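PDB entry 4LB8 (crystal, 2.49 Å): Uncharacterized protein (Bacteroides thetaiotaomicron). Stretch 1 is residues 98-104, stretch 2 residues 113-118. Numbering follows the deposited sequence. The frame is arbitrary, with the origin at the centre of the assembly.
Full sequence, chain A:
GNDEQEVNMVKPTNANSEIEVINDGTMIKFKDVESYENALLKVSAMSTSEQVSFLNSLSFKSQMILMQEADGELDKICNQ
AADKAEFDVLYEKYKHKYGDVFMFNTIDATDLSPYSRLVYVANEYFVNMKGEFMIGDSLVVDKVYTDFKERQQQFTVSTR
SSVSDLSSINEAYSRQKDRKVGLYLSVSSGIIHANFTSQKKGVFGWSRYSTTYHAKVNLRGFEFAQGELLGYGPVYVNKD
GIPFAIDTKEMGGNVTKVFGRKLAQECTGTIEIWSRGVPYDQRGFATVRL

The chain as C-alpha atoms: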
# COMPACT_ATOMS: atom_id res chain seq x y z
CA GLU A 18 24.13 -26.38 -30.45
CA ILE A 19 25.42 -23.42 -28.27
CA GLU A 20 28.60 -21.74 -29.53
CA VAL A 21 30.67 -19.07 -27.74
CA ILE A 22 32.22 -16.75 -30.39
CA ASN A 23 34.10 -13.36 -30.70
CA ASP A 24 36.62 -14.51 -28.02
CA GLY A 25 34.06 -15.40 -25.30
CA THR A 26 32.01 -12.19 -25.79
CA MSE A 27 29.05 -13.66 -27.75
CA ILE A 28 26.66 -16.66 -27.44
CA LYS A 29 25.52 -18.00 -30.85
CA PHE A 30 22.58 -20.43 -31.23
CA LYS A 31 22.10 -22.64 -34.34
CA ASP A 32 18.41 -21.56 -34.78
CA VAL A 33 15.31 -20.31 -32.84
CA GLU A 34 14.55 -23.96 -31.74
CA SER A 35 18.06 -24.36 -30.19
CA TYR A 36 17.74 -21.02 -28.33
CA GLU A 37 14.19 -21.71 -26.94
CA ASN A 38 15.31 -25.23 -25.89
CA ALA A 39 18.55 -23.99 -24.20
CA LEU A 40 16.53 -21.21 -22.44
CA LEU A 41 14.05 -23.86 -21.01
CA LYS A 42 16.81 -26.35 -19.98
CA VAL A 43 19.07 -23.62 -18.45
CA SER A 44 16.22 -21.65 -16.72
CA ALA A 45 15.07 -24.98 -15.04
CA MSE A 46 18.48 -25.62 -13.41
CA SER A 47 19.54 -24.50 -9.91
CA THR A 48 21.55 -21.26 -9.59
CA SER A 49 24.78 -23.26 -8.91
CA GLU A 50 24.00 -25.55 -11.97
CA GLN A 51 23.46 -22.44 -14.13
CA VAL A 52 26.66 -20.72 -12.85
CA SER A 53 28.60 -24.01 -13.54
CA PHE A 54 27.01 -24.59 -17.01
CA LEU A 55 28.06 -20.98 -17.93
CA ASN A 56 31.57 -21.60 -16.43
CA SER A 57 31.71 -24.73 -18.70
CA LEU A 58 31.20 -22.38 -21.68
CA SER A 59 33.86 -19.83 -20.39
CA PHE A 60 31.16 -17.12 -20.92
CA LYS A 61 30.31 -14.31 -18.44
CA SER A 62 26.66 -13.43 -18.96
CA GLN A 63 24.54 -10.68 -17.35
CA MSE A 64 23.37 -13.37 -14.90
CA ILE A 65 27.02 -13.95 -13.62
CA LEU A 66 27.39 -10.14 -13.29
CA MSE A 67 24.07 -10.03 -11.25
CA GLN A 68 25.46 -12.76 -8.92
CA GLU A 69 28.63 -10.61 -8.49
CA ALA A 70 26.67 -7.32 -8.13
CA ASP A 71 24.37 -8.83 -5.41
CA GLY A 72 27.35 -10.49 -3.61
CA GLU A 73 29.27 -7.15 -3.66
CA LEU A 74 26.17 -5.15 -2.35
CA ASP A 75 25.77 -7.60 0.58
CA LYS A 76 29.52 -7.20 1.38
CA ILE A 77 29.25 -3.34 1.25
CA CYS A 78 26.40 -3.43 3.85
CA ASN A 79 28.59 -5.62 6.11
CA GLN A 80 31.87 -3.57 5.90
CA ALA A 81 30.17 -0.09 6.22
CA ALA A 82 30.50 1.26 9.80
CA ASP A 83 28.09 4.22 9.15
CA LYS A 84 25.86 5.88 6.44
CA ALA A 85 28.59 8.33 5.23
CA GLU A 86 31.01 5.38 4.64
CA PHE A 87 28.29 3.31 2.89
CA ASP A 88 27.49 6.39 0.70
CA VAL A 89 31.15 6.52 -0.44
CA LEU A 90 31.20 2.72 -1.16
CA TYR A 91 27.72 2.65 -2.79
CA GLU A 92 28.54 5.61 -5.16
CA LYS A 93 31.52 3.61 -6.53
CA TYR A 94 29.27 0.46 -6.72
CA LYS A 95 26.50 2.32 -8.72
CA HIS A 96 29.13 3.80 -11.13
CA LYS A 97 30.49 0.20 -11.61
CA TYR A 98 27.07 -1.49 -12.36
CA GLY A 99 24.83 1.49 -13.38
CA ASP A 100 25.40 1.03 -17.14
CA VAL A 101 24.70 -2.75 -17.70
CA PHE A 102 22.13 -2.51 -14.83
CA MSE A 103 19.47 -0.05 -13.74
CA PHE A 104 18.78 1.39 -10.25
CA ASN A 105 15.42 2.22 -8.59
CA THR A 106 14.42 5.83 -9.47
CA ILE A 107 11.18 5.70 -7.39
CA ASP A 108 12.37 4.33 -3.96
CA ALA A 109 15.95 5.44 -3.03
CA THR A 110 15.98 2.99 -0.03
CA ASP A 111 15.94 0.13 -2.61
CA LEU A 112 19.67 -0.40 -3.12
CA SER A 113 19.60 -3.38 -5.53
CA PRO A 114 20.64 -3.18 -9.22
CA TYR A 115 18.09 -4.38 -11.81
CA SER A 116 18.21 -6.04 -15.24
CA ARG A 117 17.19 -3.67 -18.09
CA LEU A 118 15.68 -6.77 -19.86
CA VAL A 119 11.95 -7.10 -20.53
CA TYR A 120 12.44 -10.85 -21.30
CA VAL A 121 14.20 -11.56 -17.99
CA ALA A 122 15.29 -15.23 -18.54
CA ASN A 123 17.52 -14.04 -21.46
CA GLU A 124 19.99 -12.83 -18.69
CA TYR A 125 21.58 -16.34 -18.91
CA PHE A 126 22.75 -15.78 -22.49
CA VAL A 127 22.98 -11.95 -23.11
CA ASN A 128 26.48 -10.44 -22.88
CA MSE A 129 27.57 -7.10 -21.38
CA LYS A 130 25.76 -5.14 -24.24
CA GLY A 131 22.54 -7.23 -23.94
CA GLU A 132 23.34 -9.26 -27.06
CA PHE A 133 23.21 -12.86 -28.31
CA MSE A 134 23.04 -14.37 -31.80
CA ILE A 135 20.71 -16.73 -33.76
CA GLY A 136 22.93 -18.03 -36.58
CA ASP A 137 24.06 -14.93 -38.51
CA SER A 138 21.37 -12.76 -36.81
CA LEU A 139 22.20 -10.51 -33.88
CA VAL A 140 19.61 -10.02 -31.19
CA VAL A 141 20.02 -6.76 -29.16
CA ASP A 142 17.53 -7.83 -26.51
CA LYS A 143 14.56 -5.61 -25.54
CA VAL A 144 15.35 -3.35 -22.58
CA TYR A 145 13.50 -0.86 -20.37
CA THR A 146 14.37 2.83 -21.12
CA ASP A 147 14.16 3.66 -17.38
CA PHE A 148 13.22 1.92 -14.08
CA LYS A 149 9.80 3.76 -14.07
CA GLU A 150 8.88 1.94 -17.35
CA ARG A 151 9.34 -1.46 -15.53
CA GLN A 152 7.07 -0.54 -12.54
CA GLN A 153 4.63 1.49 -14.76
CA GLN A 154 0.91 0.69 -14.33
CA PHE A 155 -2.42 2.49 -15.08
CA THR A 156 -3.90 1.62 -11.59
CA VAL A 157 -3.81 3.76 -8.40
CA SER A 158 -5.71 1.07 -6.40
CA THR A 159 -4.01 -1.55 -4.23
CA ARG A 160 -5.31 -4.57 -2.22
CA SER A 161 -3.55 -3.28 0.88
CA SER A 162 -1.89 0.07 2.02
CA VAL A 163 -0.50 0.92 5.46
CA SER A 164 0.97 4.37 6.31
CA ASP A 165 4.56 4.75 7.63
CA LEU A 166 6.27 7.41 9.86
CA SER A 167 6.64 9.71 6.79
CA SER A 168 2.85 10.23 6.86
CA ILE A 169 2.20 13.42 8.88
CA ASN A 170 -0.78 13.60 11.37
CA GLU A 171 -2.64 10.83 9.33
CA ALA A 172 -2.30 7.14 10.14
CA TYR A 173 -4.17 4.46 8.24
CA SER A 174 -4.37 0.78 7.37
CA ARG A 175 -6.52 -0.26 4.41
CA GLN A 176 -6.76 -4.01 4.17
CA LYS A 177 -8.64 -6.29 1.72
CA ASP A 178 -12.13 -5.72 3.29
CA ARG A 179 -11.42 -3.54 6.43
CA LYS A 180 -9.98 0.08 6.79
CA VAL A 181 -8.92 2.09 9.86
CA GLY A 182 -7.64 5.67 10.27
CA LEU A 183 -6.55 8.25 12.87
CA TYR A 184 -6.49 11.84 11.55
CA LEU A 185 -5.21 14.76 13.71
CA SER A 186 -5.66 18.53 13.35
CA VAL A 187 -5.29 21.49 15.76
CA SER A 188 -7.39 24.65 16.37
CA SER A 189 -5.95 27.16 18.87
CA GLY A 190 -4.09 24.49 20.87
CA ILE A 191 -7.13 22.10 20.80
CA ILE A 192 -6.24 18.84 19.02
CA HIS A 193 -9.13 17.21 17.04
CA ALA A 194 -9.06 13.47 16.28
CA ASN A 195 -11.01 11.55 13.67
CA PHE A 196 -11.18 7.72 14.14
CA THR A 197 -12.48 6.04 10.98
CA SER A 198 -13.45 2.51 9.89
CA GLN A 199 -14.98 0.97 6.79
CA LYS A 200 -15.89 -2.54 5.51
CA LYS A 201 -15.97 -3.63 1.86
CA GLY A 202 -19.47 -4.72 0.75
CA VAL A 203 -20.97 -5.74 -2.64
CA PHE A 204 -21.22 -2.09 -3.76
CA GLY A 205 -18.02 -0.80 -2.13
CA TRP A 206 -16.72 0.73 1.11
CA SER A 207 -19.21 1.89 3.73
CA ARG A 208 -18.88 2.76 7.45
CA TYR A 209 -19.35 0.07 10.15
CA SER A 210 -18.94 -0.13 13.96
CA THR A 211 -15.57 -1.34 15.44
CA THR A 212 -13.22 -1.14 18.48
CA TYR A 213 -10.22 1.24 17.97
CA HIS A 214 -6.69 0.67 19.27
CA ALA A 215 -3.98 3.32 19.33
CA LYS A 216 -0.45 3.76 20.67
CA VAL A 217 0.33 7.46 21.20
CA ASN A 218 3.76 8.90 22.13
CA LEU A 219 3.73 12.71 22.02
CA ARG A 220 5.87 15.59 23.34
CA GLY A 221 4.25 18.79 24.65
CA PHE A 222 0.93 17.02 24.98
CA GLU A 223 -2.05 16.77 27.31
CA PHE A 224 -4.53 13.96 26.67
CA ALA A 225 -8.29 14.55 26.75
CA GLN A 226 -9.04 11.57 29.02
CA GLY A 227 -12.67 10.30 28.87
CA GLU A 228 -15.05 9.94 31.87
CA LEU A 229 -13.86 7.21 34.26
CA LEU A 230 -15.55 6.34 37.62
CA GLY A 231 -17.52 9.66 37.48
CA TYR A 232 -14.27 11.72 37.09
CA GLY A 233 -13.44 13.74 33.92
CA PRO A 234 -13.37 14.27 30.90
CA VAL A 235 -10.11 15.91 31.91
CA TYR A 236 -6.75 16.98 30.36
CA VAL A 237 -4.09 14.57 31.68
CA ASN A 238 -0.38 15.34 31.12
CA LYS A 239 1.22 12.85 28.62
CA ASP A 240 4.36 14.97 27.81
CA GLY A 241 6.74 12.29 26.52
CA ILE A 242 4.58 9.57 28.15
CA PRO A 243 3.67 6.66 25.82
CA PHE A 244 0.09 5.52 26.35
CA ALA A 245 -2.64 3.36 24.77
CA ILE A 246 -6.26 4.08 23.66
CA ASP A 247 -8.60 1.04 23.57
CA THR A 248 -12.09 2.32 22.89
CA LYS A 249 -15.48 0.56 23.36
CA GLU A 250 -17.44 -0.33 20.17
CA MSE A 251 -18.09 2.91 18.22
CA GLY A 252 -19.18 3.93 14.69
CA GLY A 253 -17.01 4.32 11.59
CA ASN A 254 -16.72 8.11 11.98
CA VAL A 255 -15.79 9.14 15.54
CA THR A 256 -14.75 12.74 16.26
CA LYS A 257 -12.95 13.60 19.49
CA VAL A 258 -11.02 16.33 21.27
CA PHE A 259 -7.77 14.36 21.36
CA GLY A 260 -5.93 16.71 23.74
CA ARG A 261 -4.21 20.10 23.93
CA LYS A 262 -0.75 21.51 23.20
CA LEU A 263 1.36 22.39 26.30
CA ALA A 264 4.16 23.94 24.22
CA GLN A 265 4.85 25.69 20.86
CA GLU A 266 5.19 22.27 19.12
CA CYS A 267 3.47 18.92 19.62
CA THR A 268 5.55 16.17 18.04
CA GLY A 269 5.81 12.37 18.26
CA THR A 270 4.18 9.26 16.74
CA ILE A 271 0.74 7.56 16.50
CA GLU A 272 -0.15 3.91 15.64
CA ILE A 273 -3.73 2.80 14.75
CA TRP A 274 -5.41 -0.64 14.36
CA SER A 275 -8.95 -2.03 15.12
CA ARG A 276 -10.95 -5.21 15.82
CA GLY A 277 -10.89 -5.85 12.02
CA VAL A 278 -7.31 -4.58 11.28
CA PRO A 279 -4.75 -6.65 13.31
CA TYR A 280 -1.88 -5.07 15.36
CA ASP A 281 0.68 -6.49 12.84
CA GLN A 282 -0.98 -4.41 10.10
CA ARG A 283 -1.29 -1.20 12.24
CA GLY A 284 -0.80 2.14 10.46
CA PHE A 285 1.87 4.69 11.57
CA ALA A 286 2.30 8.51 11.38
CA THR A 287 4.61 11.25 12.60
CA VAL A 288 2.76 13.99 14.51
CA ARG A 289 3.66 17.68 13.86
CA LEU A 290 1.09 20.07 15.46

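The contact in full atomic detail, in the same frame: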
# COMPACT_ATOMS: atom_id res chain seq x y z
N TYR A 98 28.18 -0.69 -11.81
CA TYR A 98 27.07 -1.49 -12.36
C TYR A 98 25.94 -0.71 -13.06
O TYR A 98 25.15 -1.33 -13.76
CB TYR A 98 26.44 -2.32 -11.21
CG TYR A 98 27.39 -3.36 -10.66
CD1 TYR A 98 27.67 -4.53 -11.36
CD2 TYR A 98 28.03 -3.17 -9.44
CE1 TYR A 98 28.58 -5.47 -10.88
CE2 TYR A 98 28.95 -4.10 -8.94
CZ TYR A 98 29.22 -5.25 -9.67
OH TYR A 98 30.10 -6.19 -9.19
N GLY A 99 25.87 0.60 -12.87
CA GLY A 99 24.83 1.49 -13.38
C GLY A 99 24.65 1.67 -14.87
O GLY A 99 23.75 2.39 -15.28
N ASP A 100 25.49 1.00 -15.69
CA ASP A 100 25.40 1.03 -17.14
C ASP A 100 24.74 -0.26 -17.67
O ASP A 100 23.70 -0.16 -18.35
CB ASP A 100 26.77 1.28 -17.75
CG ASP A 100 27.15 2.74 -17.60
OD1 ASP A 100 27.49 3.15 -16.46
OD2 ASP A 100 26.98 3.50 -18.57
N VAL A 101 25.30 -1.45 -17.33
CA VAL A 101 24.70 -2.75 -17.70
C VAL A 101 23.34 -2.87 -16.97
O VAL A 101 22.33 -3.28 -17.57
CB VAL A 101 25.64 -3.94 -17.36
CG1 VAL A 101 25.04 -5.26 -17.79
CG2 VAL A 101 27.01 -3.76 -17.99
N PHE A 102 23.31 -2.45 -15.67
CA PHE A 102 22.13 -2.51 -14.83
C PHE A 102 21.55 -1.14 -14.58
O PHE A 102 22.13 -0.12 -14.88
CB PHE A 102 22.40 -3.25 -13.51
CG PHE A 102 22.80 -4.69 -13.73
CD1 PHE A 102 22.14 -5.48 -14.67
CD2 PHE A 102 23.85 -5.24 -13.00
CE1 PHE A 102 22.51 -6.82 -14.86
CE2 PHE A 102 24.24 -6.57 -13.21
CZ PHE A 102 23.55 -7.36 -14.12
N MSE A 103 20.38 -1.16 -13.99
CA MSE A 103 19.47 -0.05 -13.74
C MSE A 103 19.14 0.02 -12.25
O MSE A 103 18.94 -1.02 -11.62
CB MSE A 103 18.26 -0.44 -14.59
CG MSE A 103 17.11 0.45 -14.57
SE MSE A 103 15.80 -0.38 -15.72
CE MSE A 103 15.11 -1.78 -14.68
N PHE A 104 19.09 1.22 -11.68
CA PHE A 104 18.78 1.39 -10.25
C PHE A 104 17.38 1.97 -10.08
O PHE A 104 16.82 2.50 -11.05
CB PHE A 104 19.86 2.24 -9.53
CG PHE A 104 21.13 1.44 -9.31
CD1 PHE A 104 21.25 0.57 -8.22
CD2 PHE A 104 22.15 1.43 -10.27
CE1 PHE A 104 22.39 -0.22 -8.06
CE2 PHE A 104 23.28 0.61 -10.12
CZ PHE A 104 23.40 -0.20 -9.01
N SER A 113 19.28 -2.32 -4.56
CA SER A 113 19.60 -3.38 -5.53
C SER A 113 19.65 -2.95 -6.99
O SER A 113 18.75 -2.25 -7.46
CB SER A 113 18.60 -4.52 -5.40
OG SER A 113 18.93 -5.27 -4.25
N PRO A 114 20.65 -3.44 -7.76
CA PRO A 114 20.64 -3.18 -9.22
C PRO A 114 19.61 -4.06 -9.89
O PRO A 114 19.27 -5.12 -9.35
CB PRO A 114 22.07 -3.55 -9.66
CG PRO A 114 22.52 -4.58 -8.69
CD PRO A 114 21.77 -4.34 -7.38
N TYR A 115 19.10 -3.64 -11.04
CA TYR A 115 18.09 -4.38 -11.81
C TYR A 115 18.51 -4.63 -13.23
O TYR A 115 19.23 -3.81 -13.82
CB TYR A 115 16.77 -3.59 -11.84
CG TYR A 115 16.04 -3.60 -10.52
CD1 TYR A 115 15.11 -4.59 -10.23
CD2 TYR A 115 16.27 -2.61 -9.56
CE1 TYR A 115 14.40 -4.59 -9.03
CE2 TYR A 115 15.60 -2.62 -8.34
CZ TYR A 115 14.66 -3.61 -8.08
OH TYR A 115 13.98 -3.65 -6.89
N SER A 116 18.01 -5.74 -13.82
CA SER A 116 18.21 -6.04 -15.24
C SER A 116 17.40 -5.01 -16.03
O SER A 116 16.34 -4.58 -15.56
CB SER A 116 17.75 -7.46 -15.56
OG SER A 116 18.33 -8.04 -16.72
N ARG A 117 17.89 -4.60 -17.20
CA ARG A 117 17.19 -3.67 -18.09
C ARG A 117 16.26 -4.48 -19.01
O ARG A 117 15.39 -3.91 -19.62
CB ARG A 117 18.18 -2.83 -18.90
CG ARG A 117 18.86 -1.77 -18.04
CD ARG A 117 19.88 -0.95 -18.83
NE ARG A 117 20.57 0.05 -18.01
CZ ARG A 117 20.09 1.26 -17.75
NH1 ARG A 117 18.90 1.63 -18.22
NH2 ARG A 117 20.77 2.10 -16.98
N LEU A 118 16.41 -5.81 -19.03
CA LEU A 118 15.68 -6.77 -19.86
C LEU A 118 14.20 -6.87 -19.55
O LEU A 118 13.79 -7.03 -18.40
CB LEU A 118 16.27 -8.19 -19.69
CG LEU A 118 17.67 -8.46 -20.21
CD1 LEU A 118 18.04 -9.90 -20.02
CD2 LEU A 118 17.80 -8.09 -21.68
O HOH W 1 20.41 -5.21 -17.98

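Two residues, Met103 and Arg117, account for much of the 547 Å² buried between the stretches, covering 105 and 102 Å² respectively; Tyr115 follows with 67 Å². The contact centres on a single antiparallel bridge, in which Met103 and Tyr115 lie 4.9 Å apart from CA to CA and exchange two backbone hydrogen bonds. Met103 N donates to Tyr115 O at 2.9 Å with an N-H...O angle of 156°, and Tyr115 N donates to Met103 O at 2.7 Å with an angle of 142°. Both polar groups of each backbone are thus satisfied by the same partner.

Met103, present as selenomethionine, directs its CA-to-CB bond toward the other stretch. Its side chain is extended through chi1 and chi2 (t, t) and then turns at chi3 (76°, p), which brings the terminal methyl back against stretch 2: CE lies 3.8 Å from Tyr115 CB and 3.2 Å from Ser116 O. A long, unbranched apolar chain suits this buried place because it can follow its neighbour's surface. The ring of Tyr115 meets Met103 O at its edge, near the ring plane, while its OH is hydrogen-bonded just outside the stretches.

Arg117 fastens the other end. Its CA-to-CB bond points sideways, but chi2 and chi3 are both t, and the extended chain carries the guanidinium to a group of backbone carbonyls. NE donates to Asp100 O at 3.2 Å (136°). NH2 makes two weak hydrogen bonds, to Gly99 O at 3.4 Å (149°) and to Phe102 O at 3.3 Å (128°). Arginine suits this site because its several N-H groups can serve carbonyls lying in different directions. Its aliphatic portion also packs, with Arg117 CG 3.7 Å from Met103 CB, and that same CB lies over one face of the guanidinium. A water completes the link between the backbones, donating to Val101 O at 2.8 Å and accepting from Arg117 N at 2.7 Å.

Pro114 supplies an apolar surface to two aromatic residues. Its CB is 3.9 Å from Phe102 CB and 3.7 Å from Phe104 CZ. Both phenylalanines point their CA-to-CB bonds away, yet the end of Phe104 comes nearer, its chi1 of -75° (m) placing CE1 3.6 Å from Pro114 CA. Phe102 instead makes its closest approach through CB, 3.2 Å from Tyr115 O. Before the bridge, a hydrogen bond from Phe102 N to Tyr98 O, at 2.9 Å, ties stretch 1 to itself across the segment whose carbonyls receive Arg117.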